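Local coordinates for Xyn30D (PDB 4QB6), which is a modular family 30 xylanase, probably cleaving glucuronoxylan, whose carbohydrate-binding module, the part described here, binds calcium and glucuronic-acid-bearing xylan fragments, at residues T46-A51 with G64-N69; V91-A96 with P154-I159; R102-Y107 with I146-T151. All coordinates share one frame; numbering follows the deposited sequence. Where two conformers were deposited one is given.

Contact 1 of 3, residues T46-A51 with G64-N69; sequences TTLTDA and GYVNFN. With CA (calcium ion), chain C; CA (calcium ion), chain D; GCU (alpha-D-glucopyranuronic acid), chain B.
Ala51 lies against Val66, Phe68 and Asn69 where the chain bends at Asp50 between strands 46-49 and 51-54, the second of which runs beside 65-68. The backbone link is a hydrogen bond from Asn69 N to Asp50 O (2.9 Å); Ser74 also binds that oxygen through its hydroxyl. Ala51 and Phe68 form an antiparallel non-hydrogen-bonded pair, and Ala51 CA makes a CA-H...O contact with Asn67 O at 3.3 Å.

The apolar contacts centre on Val66. With CG1 anti to the backbone N (chi1 172°), its CG1 methyl reaches Ala51 CB at 3.8 Å, while CG2 meets Leu48 CD2 at 4.1 Å.

Metal binding lies on the 64-69 side. Asn67 OD1 and Phe68 O both bind the same calcium ion, at 2.4 Å, joined by O4 and O6A of the glucuronic acid, two waters and Glu152. The Asn67 amide is held from its other end as well, since ND2 bonds to Glu54. Gly64 O binds the second calcium ion, 2.4 Å away. The segment 64-69, whose strand 65-68 pairs with 51-54, thus carries ligands of both ions, one of them in the CBM35 sugar site, where calcium bridges protein and glucuronic acid.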
# COMPACT_ATOMS: atom_id res chain seq x y z
N THR A 46 -11.02 0.25 -2.28
CA THR A 46 -9.98 0.52 -3.22
C THR A 46 -10.41 0.22 -4.65
O THR A 46 -11.35 -0.57 -4.91
CB THR A 46 -8.72 -0.34 -2.92
OG1 THR A 46 -9.09 -1.72 -2.94
CG2 THR A 46 -8.11 0.02 -1.59
N THR A 47 -9.70 0.85 -5.56
CA THR A 47 -9.80 0.53 -6.99
C THR A 47 -8.51 -0.17 -7.38
O THR A 47 -7.40 0.34 -7.09
CB THR A 47 -9.98 1.82 -7.80
OG1 THR A 47 -11.19 2.46 -7.37
CG2 THR A 47 -10.02 1.53 -9.28
N LEU A 48 -8.62 -1.30 -8.02
CA LEU A 48 -7.49 -2.12 -8.42
C LEU A 48 -7.27 -2.06 -9.90
O LEU A 48 -8.27 -2.07 -10.67
CB LEU A 48 -7.73 -3.58 -8.01
CG LEU A 48 -8.03 -3.78 -6.53
CD1 LEU A 48 -8.18 -5.25 -6.20
CD2 LEU A 48 -6.90 -3.18 -5.67
N THR A 49 -6.03 -2.00 -10.34
CA THR A 49 -5.67 -2.03 -11.76
C THR A 49 -4.67 -3.14 -11.96
O THR A 49 -3.59 -3.13 -11.37
CB THR A 49 -5.05 -0.70 -12.19
OG1 THR A 49 -5.97 0.36 -11.91
CG2 THR A 49 -4.75 -0.69 -13.69
N ASP A 50 -5.03 -4.15 -12.76
CA ASP A 50 -4.17 -5.30 -12.97
C ASP A 50 -3.65 -5.88 -11.64
O ASP A 50 -2.47 -6.19 -11.49
CB ASP A 50 -3.00 -4.98 -13.92
CG ASP A 50 -3.45 -4.81 -15.36
OD1 ASP A 50 -4.14 -5.71 -15.89
OD2 ASP A 50 -3.06 -3.80 -15.97
N ALA A 51 -4.60 -6.05 -10.73
CA ALA A 51 -4.31 -6.55 -9.37
C ALA A 51 -5.58 -7.20 -8.89
O ALA A 51 -6.67 -6.75 -9.28
CB ALA A 51 -3.91 -5.42 -8.44
N GLY A 64 -8.77 -10.42 2.96
CA GLY A 64 -7.74 -10.91 2.08
C GLY A 64 -6.60 -9.93 1.96
O GLY A 64 -6.33 -9.18 2.87
N TYR A 65 -5.93 -10.00 0.81
CA TYR A 65 -4.84 -9.09 0.47
C TYR A 65 -4.88 -8.90 -1.01
O TYR A 65 -5.60 -9.60 -1.73
CB TYR A 65 -3.48 -9.62 0.96
CG TYR A 65 -3.15 -10.98 0.42
CD1 TYR A 65 -2.54 -11.15 -0.80
CD2 TYR A 65 -3.44 -12.13 1.15
CE1 TYR A 65 -2.27 -12.39 -1.32
CE2 TYR A 65 -3.17 -13.39 0.66
CZ TYR A 65 -2.57 -13.51 -0.58
OH TYR A 65 -2.32 -14.79 -1.05
N VAL A 66 -4.09 -7.95 -1.50
CA VAL A 66 -4.04 -7.69 -2.95
C VAL A 66 -2.74 -8.21 -3.53
O VAL A 66 -1.65 -7.95 -2.98
CB VAL A 66 -4.21 -6.20 -3.24
CG1 VAL A 66 -3.98 -5.92 -4.72
CG2 VAL A 66 -5.59 -5.75 -2.81
N ASN A 67 -2.85 -8.92 -4.64
CA ASN A 67 -1.74 -9.40 -5.40
C ASN A 67 -1.61 -8.55 -6.66
O ASN A 67 -2.54 -8.52 -7.48
CB ASN A 67 -2.01 -10.87 -5.73
CG ASN A 67 -0.92 -11.48 -6.53
OD1 ASN A 67 -0.00 -10.81 -6.95
ND2 ASN A 67 -1.01 -12.78 -6.79
N PHE A 68 -0.53 -7.79 -6.80
CA PHE A 68 -0.26 -7.07 -8.07
C PHE A 68 0.07 -8.08 -9.13
O PHE A 68 0.89 -8.94 -8.91
CB PHE A 68 0.93 -6.12 -7.91
CG PHE A 68 0.78 -5.00 -6.90
CD1 PHE A 68 0.28 -3.76 -7.28
CD2 PHE A 68 1.21 -5.17 -5.58
CE1 PHE A 68 0.24 -2.73 -6.38
CE2 PHE A 68 1.14 -4.11 -4.69
CZ PHE A 68 0.64 -2.91 -5.08
N ASN A 69 -0.52 -7.96 -10.31
CA ASN A 69 -0.19 -8.94 -11.36
C ASN A 69 0.80 -8.51 -12.40
O ASN A 69 1.51 -9.36 -12.96
CB ASN A 69 -1.44 -9.41 -12.05
CG ASN A 69 -2.33 -10.19 -11.12
OD1 ASN A 69 -3.48 -9.85 -10.95
ND2 ASN A 69 -1.76 -11.19 -10.44
CA CA C . 2.21 -10.54 -7.73
CA CA D . -6.27 -7.20 4.18
C1 GCU B . 3.49 -16.18 -6.37
C2 GCU B . 2.55 -15.94 -5.22
C3 GCU B . 1.80 -14.63 -5.36
C4 GCU B . 2.84 -13.46 -5.64
C5 GCU B . 3.65 -13.83 -6.87
C6 GCU B . 4.65 -12.81 -7.22
O2 GCU B . 1.68 -17.08 -5.03
O3 GCU B . 1.03 -14.27 -4.23
O4 GCU B . 2.09 -12.27 -5.95
O5 GCU B . 4.31 -15.03 -6.54
O6A GCU B . 4.27 -11.64 -7.42
O6B GCU B . 5.83 -13.11 -7.32
O HOH W 1 2.12 -9.13 -5.72
O HOH W 2 1.42 -12.27 -9.22

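Contact 2 of 3, residues V91-A96 with P154-I159; sequences VKFRYA and PNMDNI. With CA (calcium ion), chain D; GCU (alpha-D-glucopyranuronic acid), chain B.
A classic beta bulge interrupts the antiparallel pairing of strands 87-96 and 155-163, neighbours in the four-stranded sheet of the module: Asp157 and Asn158 both face Arg94. Arg94 N donates to Asn158 O at 3.0 Å, and Asp157 N returns a bond to Arg94 O at 2.8 Å. Beyond the bulge, Ala96 and Asn155 form a hydrogen-bonded pair.

Arg94 also grips Asp157 through its side chain. Extended from CG to NE, it brings NH1 2.7 Å from Asp157 OD2 in a salt bridge that lies in the guanidinium plane, although the carboxylate is turned 56° from that plane; NH1 also bonds to Gly59 O. Asp157 OD1 binds calcium at 2.3 Å and Asp157 O at 2.6 Å. A leucine in place of Arg94 would probably leave Asp157 OD2 without this cationic partner and the metal-binding carboxylate less firmly oriented.

On the face bearing Phe93, Tyr95, Met156 and Ile159, the Met156 chain bends at chi2 and chi3 to set SD at the edge of the Phe93 ring, 5.0 Å from the ring centroid, a Met-aromatic contact. Ile159 CG2 packs 3.4 Å from Phe93 CD2, and Pro154 CB lies 3.5 Å from Tyr95 CD2. One face therefore builds the core of a beta-sandwich, while the bulge presents Asp157 to the calcium site made with Glu41, Glu43, Thr61 and Gly64.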
# COMPACT_ATOMS: atom_id res chain seq x y z
N VAL A 91 2.50 6.46 7.01
CA VAL A 91 1.71 5.47 6.30
C VAL A 91 2.46 4.16 6.41
O VAL A 91 3.58 4.04 5.89
CB VAL A 91 1.44 5.86 4.83
CG1 VAL A 91 0.65 4.78 4.14
CG2 VAL A 91 0.72 7.20 4.76
N LYS A 92 1.87 3.21 7.11
CA LYS A 92 2.49 1.93 7.40
C LYS A 92 1.83 0.85 6.60
O LYS A 92 0.65 0.55 6.80
CB LYS A 92 2.42 1.66 8.90
CG LYS A 92 3.03 0.32 9.31
CD LYS A 92 3.07 0.14 10.82
CE LYS A 92 1.71 0.13 11.45
NZ LYS A 92 1.85 0.00 12.94
N PHE A 93 2.56 0.26 5.67
CA PHE A 93 2.09 -0.81 4.82
C PHE A 93 2.35 -2.14 5.48
O PHE A 93 3.48 -2.36 5.95
CB PHE A 93 2.87 -0.82 3.49
CG PHE A 93 2.72 0.44 2.68
CD1 PHE A 93 3.58 1.51 2.87
CD2 PHE A 93 1.72 0.57 1.74
CE1 PHE A 93 3.44 2.65 2.12
CE2 PHE A 93 1.58 1.73 1.01
CZ PHE A 93 2.45 2.77 1.22
N ARG A 94 1.38 -3.03 5.53
CA ARG A 94 1.58 -4.42 5.96
C ARG A 94 1.56 -5.24 4.70
O ARG A 94 0.57 -5.21 3.94
CB ARG A 94 0.52 -4.87 6.95
CG ARG A 94 0.80 -6.26 7.53
CD ARG A 94 -0.11 -6.55 8.71
NE ARG A 94 0.24 -7.78 9.44
CZ ARG A 94 -0.32 -8.95 9.25
NH1 ARG A 94 -1.22 -9.13 8.32
NH2 ARG A 94 0.04 -10.00 9.99
N TYR A 95 2.64 -5.98 4.45
CA TYR A 95 2.86 -6.63 3.16
C TYR A 95 3.69 -7.87 3.29
O TYR A 95 4.38 -8.05 4.31
CB TYR A 95 3.56 -5.65 2.18
CG TYR A 95 5.03 -5.43 2.48
CD1 TYR A 95 5.45 -4.52 3.45
CD2 TYR A 95 6.01 -6.15 1.82
CE1 TYR A 95 6.79 -4.36 3.73
CE2 TYR A 95 7.34 -5.98 2.09
CZ TYR A 95 7.72 -5.10 3.06
OH TYR A 95 9.08 -4.91 3.35
N ALA A 96 3.69 -8.71 2.26
CA ALA A 96 4.53 -9.90 2.23
C ALA A 96 5.28 -9.92 0.94
O ALA A 96 4.76 -9.52 -0.11
CB ALA A 96 3.68 -11.15 2.41
N PRO A 154 4.87 -6.17 -3.86
CA PRO A 154 4.61 -7.06 -2.75
C PRO A 154 3.13 -7.40 -2.67
O PRO A 154 2.30 -6.64 -3.16
CB PRO A 154 5.03 -6.22 -1.56
CG PRO A 154 4.70 -4.84 -1.96
CD PRO A 154 5.01 -4.77 -3.44
N ASN A 155 2.77 -8.51 -2.05
CA ASN A 155 1.38 -8.74 -1.75
C ASN A 155 0.98 -7.77 -0.62
O ASN A 155 1.70 -7.66 0.38
CB ASN A 155 1.12 -10.16 -1.33
CG ASN A 155 1.22 -11.15 -2.47
OD1 ASN A 155 1.23 -10.79 -3.64
ND2 ASN A 155 1.23 -12.42 -2.12
N MET A 156 -0.12 -7.05 -0.76
CA MET A 156 -0.41 -5.91 0.09
C MET A 156 -1.63 -6.17 0.93
O MET A 156 -2.72 -6.43 0.40
CB MET A 156 -0.64 -4.66 -0.77
CG MET A 156 -0.77 -3.37 0.03
SD MET A 156 0.65 -2.96 1.03
CE MET A 156 1.90 -2.70 -0.13
N ASP A 157 -1.48 -6.12 2.25
CA ASP A 157 -2.58 -6.45 3.16
C ASP A 157 -3.42 -5.25 3.53
O ASP A 157 -4.65 -5.31 3.45
CB ASP A 157 -2.03 -7.12 4.42
CG ASP A 157 -3.10 -7.64 5.33
OD1 ASP A 157 -4.24 -7.87 4.90
OD2 ASP A 157 -2.74 -7.83 6.51
N ASN A 158 -2.78 -4.19 3.95
CA ASN A 158 -3.48 -3.01 4.49
C ASN A 158 -2.49 -1.88 4.61
O ASN A 158 -1.26 -2.10 4.45
CB ASN A 158 -4.19 -3.33 5.84
CG ASN A 158 -3.25 -3.57 7.00
OD1 ASN A 158 -3.45 -4.49 7.82
ND2 ASN A 158 -2.31 -2.75 7.13
N ILE A 159 -2.99 -0.69 4.85
CA ILE A 159 -2.19 0.43 5.32
C ILE A 159 -2.76 0.98 6.60
O ILE A 159 -3.98 0.86 6.88
CB ILE A 159 -2.08 1.58 4.31
CG1 ILE A 159 -3.47 2.11 3.92
CG2 ILE A 159 -1.28 1.12 3.13
CD1 ILE A 159 -3.44 3.34 3.06
CA CA D . -6.27 -7.20 4.18
C1 GCU B . 3.49 -16.18 -6.37
C2 GCU B . 2.55 -15.94 -5.22
C3 GCU B . 1.80 -14.63 -5.36
C4 GCU B . 2.84 -13.46 -5.64
C5 GCU B . 3.65 -13.83 -6.87
C6 GCU B . 4.65 -12.81 -7.22
O2 GCU B . 1.68 -17.08 -5.03
O3 GCU B . 1.03 -14.27 -4.23
O4 GCU B . 2.09 -12.27 -5.95
O5 GCU B . 4.31 -15.03 -6.54
O6A GCU B . 4.27 -11.64 -7.42
O6B GCU B . 5.83 -13.11 -7.32
O HOH W 3 -0.57 -1.36 8.54

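Contact 3 of 3, residues R102-Y107 with I146-T151; sequences RNLDIY and IVTTGT. With GCU (alpha-D-glucopyranuronic acid), chain B.
Asp105 and Val147 exchange both backbone hydrogen bonds of an antiparallel pair, Asp105 N to Val147 O at 2.9 Å and Val147 N to Asp105 O at 3.0 Å. Farther along, a side chain takes over: Thr151 OG1 accepts a nearly straight bond (174°) from Asn103 N at 2.9 Å. One water links the two segments here, donating to Asn103 O and accepting from Thr149 N and Thr151 N.

These strands, 102-108 and 140-149, are neighbours in the five-stranded sheet of the beta-sandwich. On its inward side Leu104 CD1 meets Ile146 CD1 at 3.9 Å, and Ile106 lies alongside Ile146. On the other side the Thr149 CG2 methyl sits 3.3 Å from Asp105 CG, whose carboxylate is held by Lys112 and the backbone of Asn116. Val147 CG2 approaches Tyr107 CE1 at 3.7 Å.

The charged contact is with the sugar. Arg102, extended from CG to NE, passes its CD along Thr151 O (3.3 Å) and presents the guanidinium edge to the glucuronic acid carboxylate: NH1 donates to O6A at 2.8 Å and NH2 to O6B, a two-pronged grip in which NH1 is further steadied by Gly153 O.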
# COMPACT_ATOMS: atom_id res chain seq x y z
N ARG A 102 11.05 -4.91 -4.35
CA ARG A 102 10.14 -4.45 -5.38
C ARG A 102 9.80 -3.01 -5.12
O ARG A 102 9.57 -2.64 -3.95
CB ARG A 102 8.90 -5.32 -5.46
CG ARG A 102 9.22 -6.78 -5.77
CD ARG A 102 8.01 -7.65 -5.97
NE ARG A 102 8.39 -9.00 -6.34
CZ ARG A 102 7.54 -9.96 -6.67
NH1 ARG A 102 6.25 -9.74 -6.69
NH2 ARG A 102 7.97 -11.17 -7.02
N ASN A 103 9.78 -2.20 -6.16
CA ASN A 103 9.62 -0.75 -6.02
C ASN A 103 8.26 -0.30 -6.45
O ASN A 103 7.68 -0.85 -7.39
CB ASN A 103 10.70 -0.03 -6.82
CG ASN A 103 12.07 -0.65 -6.64
OD1 ASN A 103 12.68 -1.08 -7.62
ND2 ASN A 103 12.54 -0.75 -5.41
N LEU A 104 7.72 0.68 -5.74
CA LEU A 104 6.41 1.24 -6.11
C LEU A 104 6.47 2.74 -6.20
O LEU A 104 7.07 3.40 -5.33
CB LEU A 104 5.30 0.87 -5.11
CG LEU A 104 5.07 -0.60 -4.80
CD1 LEU A 104 3.98 -0.78 -3.76
CD2 LEU A 104 4.67 -1.36 -6.05
N ASP A 105 5.81 3.33 -7.18
CA ASP A 105 5.54 4.77 -7.17
C ASP A 105 4.37 5.01 -6.25
O ASP A 105 3.43 4.23 -6.20
CB ASP A 105 5.20 5.27 -8.58
CG ASP A 105 6.38 5.49 -9.49
OD1 ASP A 105 7.54 5.49 -9.05
OD2 ASP A 105 6.09 5.72 -10.70
N ILE A 106 4.40 6.12 -5.53
CA ILE A 106 3.36 6.48 -4.56
C ILE A 106 2.83 7.86 -4.88
O ILE A 106 3.61 8.82 -4.99
CB ILE A 106 3.88 6.37 -3.11
CG1 ILE A 106 4.51 4.96 -2.94
CG2 ILE A 106 2.78 6.71 -2.11
CD1 ILE A 106 4.67 4.41 -1.56
N TYR A 107 1.52 7.95 -5.06
CA TYR A 107 0.79 9.17 -5.39
C TYR A 107 -0.11 9.51 -4.23
O TYR A 107 -0.69 8.63 -3.61
CB TYR A 107 -0.09 8.94 -6.63
CG TYR A 107 0.63 8.64 -7.93
CD1 TYR A 107 1.22 7.40 -8.17
CD2 TYR A 107 0.68 9.59 -8.95
CE1 TYR A 107 1.86 7.12 -9.37
CE2 TYR A 107 1.33 9.31 -10.14
CZ TYR A 107 1.91 8.07 -10.31
OH TYR A 107 2.55 7.76 -11.52
N ILE A 146 -0.68 3.42 -5.13
CA ILE A 146 0.64 2.78 -5.26
C ILE A 146 0.66 1.94 -6.53
O ILE A 146 -0.32 1.26 -6.83
CB ILE A 146 0.96 1.99 -4.00
CG1 ILE A 146 0.06 0.77 -3.77
CG2 ILE A 146 0.91 2.91 -2.80
CD1 ILE A 146 0.38 0.01 -2.50
N VAL A 147 1.76 2.04 -7.26
CA VAL A 147 1.81 1.58 -8.65
C VAL A 147 3.11 0.85 -8.89
O VAL A 147 4.18 1.35 -8.55
CB VAL A 147 1.68 2.75 -9.62
CG1 VAL A 147 1.46 2.24 -11.04
CG2 VAL A 147 0.53 3.68 -9.27
N THR A 148 3.05 -0.30 -9.57
CA THR A 148 4.27 -1.00 -9.96
C THR A 148 4.94 -0.28 -11.14
O THR A 148 4.29 0.43 -11.89
CB THR A 148 4.00 -2.49 -10.26
OG1 THR A 148 3.19 -2.60 -11.43
CG2 THR A 148 3.35 -3.18 -9.12
N THR A 149 6.26 -0.44 -11.22
CA THR A 149 7.11 0.37 -12.10
C THR A 149 8.15 -0.45 -12.82
O THR A 149 9.07 0.11 -13.43
CB THR A 149 7.85 1.46 -11.28
OG1 THR A 149 8.72 0.82 -10.37
CG2 THR A 149 6.88 2.38 -10.51
N GLY A 150 8.07 -1.77 -12.75
CA GLY A 150 9.01 -2.64 -13.46
C GLY A 150 9.46 -3.83 -12.68
O GLY A 150 10.02 -4.76 -13.26
N THR A 151 9.21 -3.88 -11.37
CA THR A 151 9.61 -4.99 -10.53
C THR A 151 8.41 -5.69 -9.87
O THR A 151 8.58 -6.50 -8.98
CB THR A 151 10.66 -4.57 -9.48
OG1 THR A 151 10.25 -3.36 -8.82
CG2 THR A 151 12.02 -4.35 -10.14
C1 GCU B . 3.49 -16.18 -6.37
C2 GCU B . 2.55 -15.94 -5.22
C3 GCU B . 1.80 -14.63 -5.36
C4 GCU B . 2.84 -13.46 -5.64
C5 GCU B . 3.65 -13.83 -6.87
C6 GCU B . 4.65 -12.81 -7.22
O2 GCU B . 1.68 -17.08 -5.03
O3 GCU B . 1.03 -14.27 -4.23
O4 GCU B . 2.09 -12.27 -5.95
O5 GCU B . 4.31 -15.03 -6.54
O6A GCU B . 4.27 -11.64 -7.42
O6B GCU B . 5.83 -13.11 -7.32
O HOH W 4 7.48 -2.35 -9.53
O HOH W 5 10.74 -1.10 -10.26

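Contacts 2 and 3 belong to the two facing sheets of the sandwich, their centres about 13 Å apart; contact 3 is nested inside the chain loop closed by contact 2. Their inner faces mesh where Met156 CE and Ile146 CD1 approach to 3.9 Å, and Phe93 reaches Ile106. Contact 1 docks on both: Val66 N probably bonds to Met156 O (2.8 Å), while Phe68 CD1 packs 3.6 Å from Thr148 CG2. All three converge on the glucuronic acid, with Asn67 binding the calcium ion that the sugar also binds, Asn155 beside the sugar ring and Arg102 at the sugar carboxylate. Contacts 1 and 2 also share the other calcium ion, through Gly64 and Asp157.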